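Local coordinates for protein CD160 antigen (PDB 6NGG) that acts as an immune-cell receptor for MHC class I molecules, binds TNFRSF14 directly and delivers stimulatory or inhibitory signals that regulate cell activation, at residues 7-12 against 16-21. The protein carries 1 engineered substitution. Numbering follows the deposited sequence.
Sequences SASQEG and NLICTV
Ser7 and Ile18 face each other as a hydrogen-bonded pair in an antiparallel beta hairpin. The hairpin joins strands 3-11 and 14-22 of the V-type immunoglobulin domain, in the sheet that strand 67-74 completes. Ser7 N gives a bond to Ile18 O (2.9 Å), and Ile18 N returns one to Ser7 O (2.8 Å). Two further backbone bonds join Ser9 and Asn16. The shorter runs from Asn16 N to Ser9 O (2.7 Å) and is nearly straight, with an N-H...O angle of 172°. Between these pairs, Ala8 and Leu17 form a non-hydrogen-bonded pair and point to the other face of the sheet. Leu17 packs inward on Tyr85 of strand 83-91, on the side where Cys19 bonds Cys87. Ala8, near the sheet's edge, touches Leu118. Ala8 CA also makes a CH contact to Asn16 O (3.2 Å).

On the serine face, Ser7 OG lies against the branch point of Ile18, 3.4 Å from CB. The chi1 of -50° sets Ile18 CG1 beside its own backbone N. The extended second torsion (chi2 160°) carries CD1 to 4.0 Å from both Ser7 OG and Ser9 OG. A water bridges Ser7 OG, Ile18 O and Thr20 OG1. Asn16 uses both ends of its amide. OD1 accepts bonds from Arg14 and Thr73, which should fix the flip of the group. Its ND2 donates to Ser9 OG (3.0 Å), which lies close to the amide plane.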
loop_
_atom_site.group_PDB
_atom_site.type_symbol
_atom_site.label_atom_id
_atom_site.label_comp_id
_atom_site.label_asym_id
_atom_site.label_seq_id
_atom_site.Cartn_x
_atom_site.Cartn_y
_atom_site.Cartn_z
ATOM N N SER A 7 4.184 6.060 -0.012
ATOM C CA SER A 7 5.498 6.431 -0.467
ATOM C C SER A 7 6.041 5.484 -1.546
ATOM O O SER A 7 5.397 4.487 -1.937
ATOM C CB SER A 7 6.445 6.493 0.740
ATOM O OG SER A 7 6.552 5.242 1.366
ATOM N N ALA A 8 7.233 5.800 -2.048
ATOM C CA ALA A 8 7.829 5.017 -3.135
ATOM C C ALA A 8 9.337 5.129 -3.058
ATOM O O ALA A 8 9.812 6.132 -2.571
ATOM C CB ALA A 8 7.307 5.544 -4.437
ATOM N N SER A 9 10.067 4.049 -3.391
ATOM C CA SER A 9 11.500 4.023 -3.480
ATOM C C SER A 9 11.843 3.256 -4.781
ATOM O O SER A 9 10.995 2.522 -5.318
ATOM C CB SER A 9 12.140 3.345 -2.229
ATOM O OG SER A 9 11.885 1.944 -2.240
ATOM N N GLN A 10 13.020 3.507 -5.338
ATOM C CA GLN A 10 13.398 2.837 -6.575
ATOM C C GLN A 10 14.926 2.682 -6.613
ATOM O O GLN A 10 15.663 3.408 -5.924
ATOM C CB GLN A 10 12.903 3.580 -7.795
ATOM C CG GLN A 10 13.501 4.912 -8.045
ATOM C CD GLN A 10 14.896 4.921 -8.659
ATOM O OE1 GLN A 10 15.298 4.015 -9.394
ATOM N NE2 GLN A 10 15.638 5.987 -8.378
ATOM N N GLU A 11 15.351 1.665 -7.345
ATOM C CA GLU A 11 16.759 1.355 -7.527
ATOM C C GLU A 11 16.810 0.522 -8.794
ATOM O O GLU A 11 15.992 -0.369 -8.991
ATOM C CB GLU A 11 17.355 0.619 -6.296
ATOM C CG GLU A 11 18.671 -0.120 -6.534
ATOM C CD GLU A 11 19.336 -0.612 -5.237
ATOM O OE1 GLU A 11 18.637 -0.750 -4.207
ATOM O OE2 GLU A 11 20.571 -0.822 -5.236
ATOM N N GLY A 12 17.721 0.859 -9.684
ATOM C CA GLY A 12 17.797 0.177 -10.955
ATOM C C GLY A 12 16.553 0.330 -11.746
ATOM O O GLY A 12 16.028 1.437 -11.920
ATOM N N ASN A 16 9.392 0.385 -5.911
ATOM C CA ASN A 16 8.630 -0.150 -4.793
ATOM C C ASN A 16 7.523 0.820 -4.355
ATOM O O ASN A 16 7.832 1.996 -4.078
ATOM C CB ASN A 16 9.597 -0.381 -3.628
ATOM C CG ASN A 16 10.803 -1.188 -4.015
ATOM O OD1 ASN A 16 10.679 -2.310 -4.453
ATOM N ND2 ASN A 16 12.007 -0.578 -3.876
ATOM N N LEU A 17 6.290 0.369 -4.247
ATOM C CA LEU A 17 5.172 1.223 -3.835
ATOM C C LEU A 17 4.852 0.814 -2.414
ATOM O O LEU A 17 4.655 -0.384 -2.134
ATOM C CB LEU A 17 3.969 1.049 -4.744
ATOM C CG LEU A 17 4.175 1.409 -6.224
ATOM C CD1 LEU A 17 2.885 1.242 -7.043
ATOM C CD2 LEU A 17 4.797 2.772 -6.426
ATOM N N ILE A 18 4.843 1.775 -1.504
ATOM C CA ILE A 18 4.798 1.520 -0.056
ATOM C C ILE A 18 3.572 2.172 0.621
ATOM O O ILE A 18 3.345 3.371 0.553
ATOM C CB ILE A 18 6.104 1.952 0.605
ATOM C CG1 ILE A 18 7.338 1.352 -0.165
ATOM C CG2 ILE A 18 6.125 1.619 2.080
ATOM C CD1 ILE A 18 8.654 2.047 0.064
ATOM N N CYS A 19 2.802 1.355 1.308
ATOM C CA CYS A 19 1.667 1.792 2.109
ATOM C C CYS A 19 1.967 1.547 3.617
ATOM O O CYS A 19 2.423 0.466 3.949
ATOM C CB CYS A 19 0.493 0.962 1.763
ATOM S SG CYS A 19 -0.062 0.940 0.043
ATOM N N THR A 20 1.687 2.542 4.472
ATOM C CA THR A 20 2.020 2.498 5.893
ATOM C C THR A 20 0.830 2.942 6.683
ATOM O O THR A 20 0.303 4.062 6.483
ATOM C CB THR A 20 3.219 3.367 6.228
ATOM O OG1 THR A 20 4.221 3.065 5.329
ATOM C CG2 THR A 20 3.726 3.094 7.621
ATOM N N VAL A 21 0.304 2.016 7.433
ATOM C CA VAL A 21 -0.718 2.305 8.409
ATOM C C VAL A 21 -0.073 2.648 9.736
ATOM O O VAL A 21 0.723 1.912 10.228
ATOM C CB VAL A 21 -1.647 1.075 8.626
ATOM C CG1 VAL A 21 -2.691 1.370 9.675
ATOM C CG2 VAL A 21 -2.267 0.614 7.323
HETATM O O HOH W 1 4.429 4.612 3.215
#